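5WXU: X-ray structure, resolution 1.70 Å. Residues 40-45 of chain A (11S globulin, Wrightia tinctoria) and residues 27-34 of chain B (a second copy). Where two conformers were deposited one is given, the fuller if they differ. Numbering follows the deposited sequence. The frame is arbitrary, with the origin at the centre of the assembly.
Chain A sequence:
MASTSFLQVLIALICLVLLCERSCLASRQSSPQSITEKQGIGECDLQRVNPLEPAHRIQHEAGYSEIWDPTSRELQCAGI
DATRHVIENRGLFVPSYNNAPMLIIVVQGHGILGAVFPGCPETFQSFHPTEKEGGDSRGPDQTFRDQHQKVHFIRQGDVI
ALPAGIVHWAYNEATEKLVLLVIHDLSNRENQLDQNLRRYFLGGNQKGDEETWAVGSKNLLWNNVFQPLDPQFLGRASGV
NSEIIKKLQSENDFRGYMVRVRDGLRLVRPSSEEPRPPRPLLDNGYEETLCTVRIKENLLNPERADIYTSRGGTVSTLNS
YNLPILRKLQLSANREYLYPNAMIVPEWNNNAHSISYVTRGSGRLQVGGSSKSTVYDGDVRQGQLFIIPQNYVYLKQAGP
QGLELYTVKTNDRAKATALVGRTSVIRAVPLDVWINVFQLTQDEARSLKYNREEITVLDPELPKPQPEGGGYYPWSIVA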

# COMPACT_ATOMS: atom_id res chain seq x y z
N GLY A 40 33.03 -12.87 -9.86
CA GLY A 40 33.85 -14.04 -9.57
C GLY A 40 33.08 -14.99 -8.69
O GLY A 40 31.86 -15.11 -8.81
N ILE A 41 33.79 -15.66 -7.77
CA ILE A 41 33.17 -16.69 -6.93
C ILE A 41 32.16 -16.04 -5.99
O ILE A 41 32.36 -14.94 -5.43
N GLY A 42 31.10 -16.78 -5.80
CA GLY A 42 30.03 -16.41 -4.94
C GLY A 42 29.24 -17.67 -4.73
O GLY A 42 29.36 -18.62 -5.50
N GLU A 43 28.39 -17.63 -3.72
CA GLU A 43 27.58 -18.79 -3.36
C GLU A 43 26.60 -19.28 -4.46
O GLU A 43 26.25 -20.47 -4.50
N CYS A 44 26.23 -18.41 -5.39
CA CYS A 44 25.41 -18.78 -6.50
C CYS A 44 26.13 -18.76 -7.84
O CYS A 44 25.50 -18.88 -8.90
N ASP A 45 27.45 -18.74 -7.81
CA ASP A 45 28.26 -18.84 -9.05
C ASP A 45 28.53 -20.31 -9.37
O ASP A 45 29.58 -20.85 -9.11
N SER B 27 21.35 -16.69 -2.63
CA SER B 27 19.95 -16.48 -2.11
C SER B 27 19.73 -15.01 -1.79
O SER B 27 20.67 -14.21 -1.89
N ARG B 28 18.54 -14.71 -1.27
CA ARG B 28 18.23 -13.39 -0.73
C ARG B 28 19.19 -13.00 0.37
O ARG B 28 19.28 -11.81 0.65
N GLN B 29 19.77 -13.97 1.04
CA GLN B 29 20.63 -13.74 2.20
C GLN B 29 22.05 -13.87 1.74
O GLN B 29 22.58 -14.97 1.69
N SER B 30 22.69 -12.75 1.48
CA SER B 30 24.04 -12.73 0.96
C SER B 30 24.93 -11.75 1.70
O SER B 30 24.53 -11.17 2.70
N SER B 31 26.17 -11.59 1.22
CA SER B 31 27.11 -10.63 1.82
C SER B 31 28.34 -10.56 0.94
O SER B 31 28.59 -11.46 0.22
N PRO B 32 29.10 -9.47 1.00
CA PRO B 32 30.26 -9.38 0.12
C PRO B 32 31.35 -10.35 0.48
O PRO B 32 31.40 -10.78 1.65
N GLN B 33 32.14 -10.68 -0.56
CA GLN B 33 33.40 -11.49 -0.58
C GLN B 33 34.15 -11.54 0.72
O GLN B 33 34.38 -12.62 1.25
N SER B 34 34.55 -10.37 1.20
CA SER B 34 35.19 -10.21 2.51
C SER B 34 34.47 -11.02 3.59
O SER B 34 34.98 -11.24 4.69

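Which side chain carries the contact? Glu A43 does, reaching from a type I beta turn that runs from Gly A42 to Asp A45 and is closed by the hydrogen bond from Asp A45 N to Gly A42 O, 3.0 Å. Its CA-to-CB bond points toward chain B, and with chi1 at 60° (p), chi2 at -84° (m) and chi3 at 22° the chain bends so that its carboxylate arrives beside Ser B30. There Ser B30 OG donates a hydrogen bond to Glu A43 OE2 at 2.6 Å, a short one, as suits a hydroxyl facing a carboxylate. Ser B30 meets it halfway: its own CA-to-CB bond points toward chain A, and chi1 of -168° (t) sets the hydroxyl against the acid. This is the one direct hydrogen bond between the two stretches.

How is the rest of the carboxylate satisfied? Two waters take part, one at each oxygen. Water 1 donates to Glu A43 OE2 (2.8 Å) and to Gln B29 O (2.9 Å) while accepting from Ser B27 N (2.7 Å), so it ties the acid to two backbone groups of chain B. Water 2 lies 2.9 Å from Glu A43 OE1 and 2.9 Å from Ser B31 O, and donates to Ser B30 OG at 3.2 Å. Because Ser B30 OG gives its own proton to Glu A43 OE2, it can accept from this water with a lone pair.

What do Ser B27 and Cys A44 do at the other end? Ser B27 points sideways and, with chi1 at 74° (p), turns its hydroxyl back onto its own chain, where Gln B29 N donates to Ser B27 OG at 3.0 Å. Its backbone faces the neighbour instead: Cys A44 SG lies 3.6 Å from Ser B27 N. Cys A44 points toward chain B with chi1 at -80° (m), and is also bonded covalently to a group elsewhere in the structure.

Why do Gln B29, Ile A41 and Gln B33 form no direct hydrogen bond across the contact? Gln B29 sets out sideways, but chi1 of -71° and chi2 of -83° (both m) lead its amide away to hydrogen bonds elsewhere in the structure. The side chain of Ile A41 (t, p) likewise ends away from chain B and stays exposed; none of its atoms comes into contact, and only its backbone does, through the carbonyl. Gln B33 does bend closer, its OE1 reaching 4.0 Å from Ile A41 O, yet both atoms are acceptors. Its chi1 of -95° and chi2 of 147° lie between wells, and the residue is poorly ordered, so this edge is loosely defined.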

# COMPACT_ATOMS: atom_id res chain seq x y z
CB ILE A 41 34.20 -17.60 -6.13
CG1 ILE A 41 33.61 -19.01 -5.89
CG2 ILE A 41 34.71 -16.94 -4.81
CD1 ILE A 41 33.29 -19.79 -7.16
CB GLU A 43 26.90 -18.58 -2.00
CG GLU A 43 25.98 -17.43 -1.84
CD GLU A 43 26.59 -16.05 -1.50
OE1 GLU A 43 27.80 -15.70 -1.73
OE2 GLU A 43 25.77 -15.24 -0.99
CB CYS A 44 24.22 -17.87 -6.58
SG CYS A 44 22.89 -18.29 -5.43
CB ASP A 45 29.59 -18.09 -8.91
CG ASP A 45 30.39 -18.09 -10.24
OD1 ASP A 45 29.79 -18.37 -11.29
OD2 ASP A 45 31.58 -17.73 -10.18
CB SER B 27 19.67 -17.36 -0.88
OG SER B 27 20.33 -16.84 0.26
CB ARG B 28 16.79 -13.33 -0.16
CG ARG B 28 15.70 -13.60 -1.19
CD ARG B 28 14.33 -13.18 -0.57
NE ARG B 28 13.13 -13.86 -1.09
CZ ARG B 28 12.76 -15.08 -0.78
NH1 ARG B 28 13.55 -15.86 -0.07
NH2 ARG B 28 11.60 -15.54 -1.24
CB GLN B 29 20.29 -14.69 3.35
CG GLN B 29 18.96 -14.40 4.05
CD GLN B 29 19.08 -13.32 5.10
OE1 GLN B 29 20.00 -12.50 5.06
NE2 GLN B 29 18.14 -13.26 6.00
CB SER B 30 24.01 -12.46 -0.56
OG SER B 30 25.27 -12.69 -1.18
CB SER B 31 27.54 -11.05 3.24
OG SER B 31 28.00 -12.40 3.30
CB PRO B 32 30.76 -7.94 0.28
CG PRO B 32 29.94 -7.30 1.31
CD PRO B 32 28.86 -8.25 1.76
CB GLN B 33 34.35 -10.99 -1.71
CG GLN B 33 34.22 -11.79 -3.01
CD GLN B 33 34.45 -10.98 -4.29
OE1 GLN B 33 33.84 -11.26 -5.33
NE2 GLN B 33 35.33 -9.97 -4.22
CB SER B 34 35.21 -8.72 2.87
OG SER B 34 35.93 -8.46 4.06
O HOH W 1 23.24 -16.38 -0.70
O HOH W 2 28.32 -12.88 -2.24